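Local coordinates for FAD-binding oxidoreductase (Gulosibacter chungangensis, PDB 7PBG), which oxidises 4-ethylphenol, a 4-alkylphenol, by dehydrogenation with the help of a covalently bound FAD cofactor, at residues D311-G316 / G361-E366; F397-S402 / G474-H479; E463-G468 / D484-T489. One frame throughout, in Å; residues are numbered along the deposited sequence.

In the fold
Going along the chain from the N terminus, contact 1 comes first. It closes a loop of 44 residues that holds strand 318-326, helix 328-342 and strand 349-352, and it ties the end of helix 303-313 to the start of helix 363-375. Contact 1 closes before the others open, and its centre lies about 30 Å from that of contact 2. Contacts 2 and 3 cross, because their segments alternate. Contact 2 pairs strand 393-402 with edge strand 474-475 and reaches FAD. Contact 3 packs the helices that precede and follow that edge strand. The two touch where Tyr398 OH probably bonds Leu464 O, and both meet the second subunit.

Contact 1. Residues D311-G316 / G361-E366; sequences DELGIG and GDRASE
Leu313, Arg363 and Ala364 carry this contact between the C-terminal end of helix 303-313 and the N-terminal start of helix 363-375. It is helix-end packing beside the large antiparallel sheet, since Ile315 and Ala364 both rest on Tyr248 of strand 241-249. Leu313 CD2 sits over the centre of one face of the Arg363 guanidinium, 3.4 Å above its plane. The two side chains cross at about a right angle. The arginine chain bends at chi3 (-67°), which sets NE 3.5 Å from Leu313 CD2. Leu313 also packs on Ala285 and Val288 of helix 281-288.

The guanidinium does not bond Glu312 directly. A water lies in its plane at the edge and accepts from Arg363 NH2 at 2.9 Å, while donating to Glu312 OE2. The opposite charges are therefore linked through solvent. Arg363 NH1 also forms a long, weak ion pair with Glu293.

Ala364 packs by its methyl. Its CB lies 3.6 Å from Leu313 O and 3.9 Å from Ile315 CG2. Gly314 turns the chain out of the helix with a positive phi of 69°, and this brings Ile315 round to face Ala364. The new helix starts at Asp362, the N-cap residue, whose OD1 accepts from Ser365 N. Asp362 O takes both Ser365 OG and Glu366 N. Finally, a second water joins the two helix ends: it donates to Leu313 O at 2.6 Å and accepts from Ala364 N at 2.9 Å.

Contact 2. Residues F397-S402 / G474-H479; sequences FYAPVS and GIYRAH. With FAD (flavin-adenine dinucleotide), chain C.
Ile475 CD1 is the apolar centre of this contact. It reaches Tyr398 CE1 at 3.4 Å and Pro400 CD at 3.6 Å. Ile475 crosses Tyr398 at about a right angle but lies alongside Pro400, pointing the same way. Pro400 CD in turn sits over the centre of one face of the Tyr398 ring. Val486 of helix 483-489 also packs on Ile475.

Next to this core, the side chains of Tyr476 and Val401 cross at about a right angle, with Tyr476 CD2 3.7 Å from Val401 CG1. CG of Tyr476 lies between the backbone N and the carbonyl carbon (chi1 54°), and ring atom CE2 comes to 3.1 Å from Ala399 O. The ring also meets His439 of its own chain and Tyr208 of the second subunit. An alanine here would probably open a gap beside Val401 and Ala399 and leave Tyr208 of the second subunit without its ring partner.

The backbones pair at Val401 and Gly474, an antiparallel hydrogen-bonded pair. Val401 N donates to Gly474 O at 2.9 Å; the return bond is weak. Toward Arg477 a water joins Phe397 O, Ala399 N and Arg477 O.

At the polar edge Arg477 runs extended to the cofactor. Its NH2 donates to FAD O3' at 2.7 Å, and its NH1 to FAD O2 at 3.2 Å. Glu164 holds NE in a salt bridge. The positive charge beside O2 would probably polarise the flavin pyrimidine ring. Phe397 meets the flavin with its ring edge, CZ 3.5 Å from FAD C9. The loop after edge strand 474-475 thus brings Arg477 into the FAD site.

Contact 3. Residues E463-G468 / D484-T489; sequences ELIRAG and DQVAET
Ile465 of helix 451-470 packs against Gln485, Val486 and Thr489 of helix 483-489. The apolar part centres on Ile465. Ile465 CD1 meets Val486 CG2 at 3.7 Å, the two side chains crossing at about a right angle. Ile465 CG2 lies 4.1 Å from Thr489 CG2. Tyr398 and Leu482 also pack on Ile465.

Gln485 gives the broadest contact from helix 483-489, its amide lying against Ile465. CG is anti to the backbone N (chi1 -180°), which carries the chain toward helix 451-470. NE2 lies 3.5 Å from Ile465 CG2. OE1 accepts a hydrogen bond from Arg462 NH1, which links the two helices. The Arg466 guanidinium lies nearly parallel to the amide, planes 11° apart, with Arg466 NH1 3.9 Å from Gln485 NE2.

Within segment 463-468, Arg466 forms a salt bridge to Glu463, side-on, with Arg466 NE and NH2 both donating to Glu463 OE1, NE at 3.1 Å. Thr489 OG1 donates to Val486 O on a lone pair at 2.6 Å.

The segment axes are 10.6 Å apart and parallel within 2°. This is a parallel helix pair joined through edge strand 474-475, in the FAD-linked oxidase C-terminal domain, with Val486 and Thr489 also packing on the second subunit.

Contact 1. Residues D311-G316 / G361-E366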
loop_
_atom_site.group_PDB
_atom_site.type_symbol
_atom_site.label_atom_id
_atom_site.label_comp_id
_atom_site.label_asym_id
_atom_site.label_seq_id
_atom_site.Cartn_x
_atom_site.Cartn_y
_atom_site.Cartn_z
ATOM N N ASP A 311 2.890 17.721 38.146
ATOM C CA ASP A 311 3.293 17.347 39.525
ATOM C C ASP A 311 2.191 16.521 40.168
ATOM O O ASP A 311 2.477 15.539 40.821
ATOM C CB ASP A 311 3.549 18.579 40.391
ATOM C CG ASP A 311 4.730 19.410 39.916
ATOM O OD1 ASP A 311 5.563 18.854 39.145
ATOM O OD2 ASP A 311 4.841 20.582 40.356
ATOM N N GLU A 312 0.965 16.881 39.933
ATOM C CA GLU A 312 -0.175 16.256 40.659
ATOM C C GLU A 312 -0.570 14.956 39.968
ATOM O O GLU A 312 -0.943 14.041 40.640
ATOM C CB GLU A 312 -1.302 17.281 40.801
ATOM C CG GLU A 312 -0.898 18.433 41.700
ATOM C CD GLU A 312 -1.950 19.516 41.830
ATOM O OE1 GLU A 312 -1.562 20.648 42.136
ATOM O OE2 GLU A 312 -3.145 19.221 41.523
ATOM N N LEU A 313 -0.567 14.900 38.641
ATOM C CA LEU A 313 -0.802 13.633 37.895
ATOM C C LEU A 313 0.415 12.729 38.017
ATOM O O LEU A 313 0.266 11.520 37.822
ATOM C CB LEU A 313 -1.101 13.949 36.444
ATOM C CG LEU A 313 -2.343 14.785 36.191
ATOM C CD1 LEU A 313 -2.482 15.099 34.727
ATOM C CD2 LEU A 313 -3.576 13.999 36.659
ATOM N N GLY A 314 1.582 13.291 38.343
ATOM C CA GLY A 314 2.802 12.480 38.458
ATOM C C GLY A 314 3.244 11.966 37.094
ATOM O O GLY A 314 3.690 10.821 37.022
ATOM N N ILE A 315 3.203 12.815 36.072
ATOM C CA ILE A 315 3.616 12.439 34.694
ATOM C C ILE A 315 4.794 13.340 34.245
ATOM O O ILE A 315 5.743 13.519 35.031
ATOM C CB ILE A 315 2.371 12.376 33.785
ATOM C CG1 ILE A 315 1.594 13.688 33.710
ATOM C CG2 ILE A 315 1.428 11.283 34.293
ATOM C CD1 ILE A 315 0.396 13.601 32.799
ATOM N N GLY A 316 4.779 13.837 33.026
ATOM C CA GLY A 316 5.850 14.729 32.524
ATOM C C GLY A 316 5.232 15.793 31.665
ATOM O O GLY A 316 4.075 15.633 31.281
ATOM N N GLY A 361 -7.796 5.943 41.737
ATOM C CA GLY A 361 -7.220 7.218 42.169
ATOM C C GLY A 361 -5.881 7.513 41.492
ATOM O O GLY A 361 -5.431 8.605 41.638
ATOM N N ASP A 362 -5.239 6.537 40.829
ATOM C CA ASP A 362 -3.836 6.708 40.329
ATOM C C ASP A 362 -3.970 7.107 38.864
ATOM O O ASP A 362 -4.087 6.212 37.988
ATOM C CB ASP A 362 -2.999 5.454 40.581
ATOM C CG ASP A 362 -1.579 5.533 40.077
ATOM O OD1 ASP A 362 -1.330 6.351 39.190
ATOM O OD2 ASP A 362 -0.732 4.737 40.564
ATOM N N ARG A 363 -4.097 8.402 38.612
ATOM C CA ARG A 363 -4.475 8.862 37.264
ATOM C C ARG A 363 -3.356 8.543 36.267
ATOM O O ARG A 363 -3.685 8.232 35.085
ATOM C CB ARG A 363 -4.872 10.333 37.249
ATOM C CG ARG A 363 -6.204 10.571 37.937
ATOM C CD ARG A 363 -6.436 12.036 38.204
ATOM N NE ARG A 363 -5.526 12.633 39.203
ATOM C CZ ARG A 363 -5.564 13.911 39.574
ATOM N NH1 ARG A 363 -6.423 14.748 39.005
ATOM N NH2 ARG A 363 -4.716 14.353 40.470
ATOM N N ALA A 364 -2.089 8.561 36.679
ATOM C CA ALA A 364 -0.997 8.146 35.761
ATOM C C ALA A 364 -1.272 6.695 35.326
ATOM O O ALA A 364 -1.067 6.318 34.145
ATOM C CB ALA A 364 0.368 8.246 36.418
ATOM N N SER A 365 -1.684 5.853 36.275
ATOM C CA SER A 365 -1.913 4.425 35.970
ATOM C C SER A 365 -3.112 4.259 35.026
ATOM O O SER A 365 -3.101 3.375 34.177
ATOM C CB SER A 365 -2.025 3.585 37.194
ATOM O OG SER A 365 -3.323 3.662 37.755
ATOM N N GLU A 366 -4.084 5.153 35.111
ATOM C CA GLU A 366 -5.280 5.117 34.258
ATOM C C GLU A 366 -4.857 5.489 32.851
ATOM O O GLU A 366 -5.329 4.856 31.861
ATOM C CB GLU A 366 -6.297 6.086 34.847
ATOM C CG GLU A 366 -7.649 6.084 34.167
ATOM C CD GLU A 366 -8.547 7.228 34.612
ATOM O OE1 GLU A 366 -8.311 7.724 35.789
ATOM O OE2 GLU A 366 -9.444 7.680 33.776
HETATM O O HOH W 1 -4.891 17.077 41.538
HETATM O O HOH W 2 -1.358 9.989 39.086
#

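Contact 2. Residues F397-S402 / G474-H479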
loop_
_atom_site.group_PDB
_atom_site.type_symbol
_atom_site.label_atom_id
_atom_site.label_comp_id
_atom_site.label_asym_id
_atom_site.label_seq_id
_atom_site.Cartn_x
_atom_site.Cartn_y
_atom_site.Cartn_z
ATOM N N PHE A 397 -8.821 19.281 13.699
ATOM C CA PHE A 397 -7.422 18.808 13.659
ATOM C C PHE A 397 -6.588 19.643 12.681
ATOM O O PHE A 397 -7.033 19.905 11.574
ATOM C CB PHE A 397 -7.340 17.328 13.274
ATOM C CG PHE A 397 -7.754 16.417 14.383
ATOM C CD1 PHE A 397 -6.927 16.210 15.484
ATOM C CD2 PHE A 397 -8.952 15.737 14.312
ATOM C CE1 PHE A 397 -7.340 15.401 16.532
ATOM C CE2 PHE A 397 -9.359 14.901 15.345
ATOM C CZ PHE A 397 -8.527 14.717 16.444
ATOM N N TYR A 398 -5.404 19.996 13.117
ATOM C CA TYR A 398 -4.260 20.405 12.254
ATOM C C TYR A 398 -3.196 19.337 12.418
ATOM O O TYR A 398 -2.553 19.299 13.482
ATOM C CB TYR A 398 -3.746 21.764 12.677
ATOM C CG TYR A 398 -2.450 22.179 12.020
ATOM C CD1 TYR A 398 -2.409 22.456 10.668
ATOM C CD2 TYR A 398 -1.283 22.283 12.752
ATOM C CE1 TYR A 398 -1.220 22.776 10.044
ATOM C CE2 TYR A 398 -0.097 22.668 12.144
ATOM C CZ TYR A 398 -0.063 22.888 10.781
ATOM O OH TYR A 398 1.093 23.240 10.141
ATOM N N ALA A 399 -2.983 18.499 11.401
ATOM C CA ALA A 399 -2.068 17.338 11.566
ATOM C C ALA A 399 -1.087 17.233 10.403
ATOM O O ALA A 399 -1.256 16.385 9.540
ATOM C CB ALA A 399 -2.881 16.107 11.732
ATOM N N PRO A 400 -0.072 18.104 10.348
ATOM C CA PRO A 400 0.884 18.001 9.264
ATOM C C PRO A 400 1.904 16.879 9.421
ATOM O O PRO A 400 2.302 16.520 10.511
ATOM C CB PRO A 400 1.618 19.329 9.293
ATOM C CG PRO A 400 1.552 19.759 10.741
ATOM C CD PRO A 400 0.181 19.266 11.215
ATOM N N VAL A 401 2.453 16.502 8.273
ATOM C CA VAL A 401 3.470 15.443 8.188
ATOM C C VAL A 401 4.759 16.111 7.706
ATOM O O VAL A 401 4.707 17.030 6.891
ATOM C CB VAL A 401 3.021 14.286 7.284
ATOM C CG1 VAL A 401 2.689 14.701 5.867
ATOM C CG2 VAL A 401 4.016 13.132 7.325
ATOM N N SER A 402 5.885 15.639 8.215
ATOM C CA SER A 402 7.202 16.232 7.890
ATOM C C SER A 402 8.316 15.190 8.044
ATOM O O SER A 402 8.020 14.079 8.427
ATOM C CB SER A 402 7.432 17.401 8.772
ATOM O OG SER A 402 7.465 16.974 10.113
ATOM N N GLY A 474 2.910 19.523 5.268
ATOM C CA GLY A 474 1.677 19.346 4.510
ATOM C C GLY A 474 0.673 18.558 5.323
ATOM O O GLY A 474 1.039 17.652 6.069
ATOM N N ILE A 475 -0.560 18.916 5.123
ATOM C CA ILE A 475 -1.716 18.309 5.832
ATOM C C ILE A 475 -2.196 17.171 4.947
ATOM O O ILE A 475 -2.367 17.402 3.748
ATOM C CB ILE A 475 -2.784 19.401 6.052
ATOM C CG1 ILE A 475 -2.314 20.449 7.064
ATOM C CG2 ILE A 475 -4.104 18.779 6.443
ATOM C CD1 ILE A 475 -2.068 19.890 8.431
ATOM N N TYR A 476 -2.511 16.013 5.490
ATOM C CA TYR A 476 -3.003 14.895 4.644
ATOM C C TYR A 476 -4.377 14.403 5.108
ATOM O O TYR A 476 -4.806 13.419 4.584
ATOM C CB TYR A 476 -2.019 13.735 4.739
ATOM C CG TYR A 476 -1.765 13.338 6.158
ATOM C CD1 TYR A 476 -2.643 12.505 6.835
ATOM C CD2 TYR A 476 -0.740 13.924 6.873
ATOM C CE1 TYR A 476 -2.473 12.244 8.182
ATOM C CE2 TYR A 476 -0.536 13.645 8.210
ATOM C CZ TYR A 476 -1.428 12.819 8.868
ATOM O OH TYR A 476 -1.233 12.542 10.187
ATOM N N ARG A 477 -5.043 15.129 5.989
ATOM C CA ARG A 477 -6.433 14.817 6.410
ATOM C C ARG A 477 -6.996 16.129 6.936
ATOM O O ARG A 477 -6.320 16.795 7.709
ATOM C CB ARG A 477 -6.420 13.727 7.470
ATOM C CG ARG A 477 -7.793 13.121 7.730
ATOM C CD ARG A 477 -7.764 12.030 8.720
ATOM N NE ARG A 477 -9.079 11.561 9.111
ATOM C CZ ARG A 477 -9.252 10.638 10.021
ATOM N NH1 ARG A 477 -8.196 10.084 10.584
ATOM N NH2 ARG A 477 -10.449 10.253 10.360
ATOM N N ALA A 478 -8.163 16.524 6.478
ATOM C CA ALA A 478 -8.664 17.847 6.890
ATOM C C ALA A 478 -10.185 17.894 6.897
ATOM O O ALA A 478 -10.833 17.287 6.048
ATOM C CB ALA A 478 -8.065 18.870 5.966
ATOM N N HIS A 479 -10.705 18.732 7.782
ATOM C CA HIS A 479 -12.125 19.091 7.866
ATOM C C HIS A 479 -12.631 19.579 6.502
ATOM O O HIS A 479 -11.871 20.281 5.750
ATOM C CB HIS A 479 -12.315 20.129 8.974
ATOM C CG HIS A 479 -13.728 20.350 9.384
ATOM N ND1 HIS A 479 -14.670 21.034 8.607
ATOM C CD2 HIS A 479 -14.370 20.003 10.520
ATOM C CE1 HIS A 479 -15.841 21.082 9.275
ATOM N NE2 HIS A 479 -15.663 20.489 10.479
HETATM P PA FAD C . -16.934 7.756 8.893
HETATM O O1A FAD C . -17.368 9.091 9.406
HETATM O O2A FAD C . -17.982 6.693 8.674
HETATM O O5B FAD C . -16.191 7.982 7.530
HETATM C C5B FAD C . -15.235 9.019 7.359
HETATM C C4B FAD C . -15.238 9.408 5.900
HETATM O O4B FAD C . -14.791 8.296 5.071
HETATM C C3B FAD C . -16.604 9.786 5.306
HETATM O O3B FAD C . -16.940 11.141 5.597
HETATM C C2B FAD C . -16.423 9.443 3.819
HETATM O O2B FAD C . -15.736 10.500 3.176
HETATM C C1B FAD C . -15.583 8.173 3.902
HETATM N N9A FAD C . -16.344 6.954 3.995
HETATM C C8A FAD C . -16.609 6.262 5.135
HETATM N N7A FAD C . -17.300 5.184 4.906
HETATM C C5A FAD C . -17.556 5.199 3.555
HETATM C C6A FAD C . -18.203 4.289 2.714
HETATM N N6A FAD C . -18.823 3.189 3.161
HETATM N N1A FAD C . -18.262 4.604 1.400
HETATM C C2A FAD C . -17.632 5.725 0.966
HETATM N N3A FAD C . -16.962 6.632 1.665
HETATM C C4A FAD C . -16.965 6.303 2.973
HETATM N N1 FAD C . -8.704 9.198 13.988
HETATM C C2 FAD C . -7.779 8.279 13.776
HETATM O O2 FAD C . -7.630 7.761 12.639
HETATM N N3 FAD C . -7.021 7.798 14.780
HETATM C C4 FAD C . -7.090 8.285 16.053
HETATM O O4 FAD C . -6.417 7.752 16.956
HETATM C C4X FAD C . -8.011 9.282 16.314
HETATM N N5 FAD C . -8.065 9.759 17.529
HETATM C C5X FAD C . -8.998 10.740 17.762
HETATM C C6 FAD C . -9.093 11.250 19.064
HETATM C C7 FAD C . -10.039 12.197 19.407
HETATM C C7M FAD C . -10.112 12.704 20.832
HETATM C C8 FAD C . -10.934 12.644 18.411
HETATM C C8M FAD C . -11.976 13.671 18.734
HETATM C C9 FAD C . -10.827 12.175 17.118
HETATM C C9A FAD C . -9.876 11.203 16.757
HETATM N N10 FAD C . -9.781 10.665 15.477
HETATM C C10 FAD C . -8.848 9.672 15.216
HETATM C "C1'" FAD C . -10.724 11.041 14.392
HETATM C "C2'" FAD C . -11.980 10.157 14.340
HETATM O "O2'" FAD C . -12.514 9.917 15.686
HETATM C "C3'" FAD C . -11.774 8.757 13.726
HETATM O "O3'" FAD C . -10.971 8.845 12.574
HETATM C "C4'" FAD C . -13.057 7.995 13.368
HETATM O "O4'" FAD C . -12.799 6.583 13.342
HETATM C "C5'" FAD C . -13.606 8.446 12.041
HETATM O "O5'" FAD C . -15.035 8.340 11.991
HETATM P P FAD C . -15.755 7.026 11.439
HETATM O O1P FAD C . -17.161 7.012 11.960
HETATM O O2P FAD C . -14.860 5.878 11.782
HETATM O O3P FAD C . -15.763 7.220 9.852
HETATM O O HOH W 3 -9.347 19.058 10.345
HETATM O O HOH W 4 -5.394 18.530 9.714
HETATM O O HOH W 5 -3.214 15.724 8.305
HETATM O O HOH W 6 5.280 17.722 4.301
#

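Contact 3. Residues E463-G468 / D484-T489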
loop_
_atom_site.group_PDB
_atom_site.type_symbol
_atom_site.label_atom_id
_atom_site.label_comp_id
_atom_site.label_asym_id
_atom_site.label_seq_id
_atom_site.Cartn_x
_atom_site.Cartn_y
_atom_site.Cartn_z
ATOM N N GLU A 463 -4.287 29.848 9.642
ATOM C CA GLU A 463 -2.920 30.400 9.797
ATOM C C GLU A 463 -1.924 29.246 10.033
ATOM O O GLU A 463 -0.825 29.269 9.469
ATOM C CB GLU A 463 -2.831 31.380 10.962
ATOM C CG GLU A 463 -1.454 31.978 11.117
ATOM C CD GLU A 463 -0.789 32.600 9.877
ATOM O OE1 GLU A 463 -1.487 33.110 8.960
ATOM O OE2 GLU A 463 0.448 32.586 9.827
ATOM N N LEU A 464 -2.292 28.229 10.811
ATOM C CA LEU A 464 -1.411 27.049 10.986
ATOM C C LEU A 464 -1.126 26.389 9.632
ATOM O O LEU A 464 0.079 26.071 9.362
ATOM C CB LEU A 464 -2.036 26.051 11.972
ATOM C CG LEU A 464 -2.041 26.488 13.433
ATOM C CD1 LEU A 464 -2.901 25.543 14.252
ATOM C CD2 LEU A 464 -0.638 26.611 13.981
ATOM N N ILE A 465 -2.148 26.194 8.789
ATOM C CA ILE A 465 -1.989 25.563 7.457
ATOM C C ILE A 465 -1.044 26.462 6.632
ATOM O O ILE A 465 -0.086 25.972 6.050
ATOM C CB ILE A 465 -3.345 25.361 6.786
ATOM C CG1 ILE A 465 -4.191 24.346 7.568
ATOM C CG2 ILE A 465 -3.170 25.041 5.310
ATOM C CD1 ILE A 465 -5.614 24.272 7.139
ATOM N N ARG A 466 -1.286 27.770 6.651
ATOM C CA ARG A 466 -0.433 28.724 5.874
ATOM C C ARG A 466 1.006 28.636 6.349
ATOM O O ARG A 466 1.902 28.499 5.497
ATOM C CB ARG A 466 -0.934 30.165 6.019
ATOM C CG ARG A 466 -1.784 30.633 4.859
ATOM C CD ARG A 466 -2.016 32.146 4.922
ATOM N NE ARG A 466 -2.660 32.558 6.168
ATOM C CZ ARG A 466 -3.962 32.439 6.444
ATOM N NH1 ARG A 466 -4.793 31.903 5.561
ATOM N NH2 ARG A 466 -4.418 32.843 7.620
ATOM N N ALA A 467 1.242 28.671 7.654
ATOM C CA ALA A 467 2.613 28.679 8.208
ATOM C C ALA A 467 3.276 27.319 7.956
ATOM O O ALA A 467 4.447 27.289 7.556
ATOM C CB ALA A 467 2.621 29.062 9.664
ATOM N N GLY A 468 2.551 26.228 8.173
ATOM C CA GLY A 468 3.024 24.872 7.862
ATOM C C GLY A 468 3.476 24.792 6.406
ATOM O O GLY A 468 4.611 24.380 6.166
ATOM N N ASP A 484 -10.412 23.021 0.575
ATOM C CA ASP A 484 -9.908 23.752 -0.604
ATOM C C ASP A 484 -8.560 24.365 -0.263
ATOM O O ASP A 484 -7.621 24.387 -1.136
ATOM C CB ASP A 484 -10.892 24.825 -1.071
ATOM C CG ASP A 484 -11.968 24.292 -2.002
ATOM O OD1 ASP A 484 -11.812 23.166 -2.569
ATOM O OD2 ASP A 484 -12.966 25.004 -2.162
ATOM N N GLN A 485 -8.448 24.945 0.939
ATOM C CA GLN A 485 -7.183 25.588 1.344
ATOM C C GLN A 485 -6.074 24.521 1.344
ATOM O O GLN A 485 -4.956 24.744 0.818
ATOM C CB GLN A 485 -7.261 26.250 2.717
ATOM C CG GLN A 485 -5.949 26.908 3.105
ATOM C CD GLN A 485 -5.954 27.527 4.487
ATOM O OE1 GLN A 485 -6.930 27.403 5.252
ATOM N NE2 GLN A 485 -4.818 28.090 4.865
ATOM N N VAL A 486 -6.341 23.389 1.951
ATOM C CA VAL A 486 -5.295 22.325 2.028
ATOM C C VAL A 486 -4.996 21.811 0.607
ATOM O O VAL A 486 -3.831 21.688 0.236
ATOM C CB VAL A 486 -5.717 21.204 3.008
ATOM C CG1 VAL A 486 -4.735 20.034 2.937
ATOM C CG2 VAL A 486 -5.845 21.745 4.415
ATOM N N ALA A 487 -6.006 21.548 -0.221
ATOM C CA ALA A 487 -5.785 21.037 -1.589
ATOM C C ALA A 487 -4.880 22.037 -2.308
ATOM O O ALA A 487 -3.967 21.625 -3.036
ATOM C CB ALA A 487 -7.073 20.808 -2.328
ATOM N N GLU A 488 -5.090 23.321 -2.063
ATOM C CA GLU A 488 -4.347 24.397 -2.778
ATOM C C GLU A 488 -2.883 24.408 -2.348
ATOM O O GLU A 488 -2.022 24.853 -3.122
ATOM C CB GLU A 488 -5.025 25.754 -2.531
ATOM C CG GLU A 488 -4.411 26.880 -3.345
ATOM C CD GLU A 488 -4.942 27.094 -4.772
ATOM O OE1 GLU A 488 -5.856 26.332 -5.225
ATOM O OE2 GLU A 488 -4.418 28.013 -5.464
ATOM N N THR A 489 -2.546 23.856 -1.196
ATOM C CA THR A 489 -1.108 23.800 -0.791
ATOM C C THR A 489 -0.312 22.775 -1.605
ATOM O O THR A 489 0.932 22.923 -1.673
ATOM C CB THR A 489 -0.925 23.535 0.706
ATOM O OG1 THR A 489 -1.377 22.233 1.062
ATOM C CG2 THR A 489 -1.608 24.583 1.555
#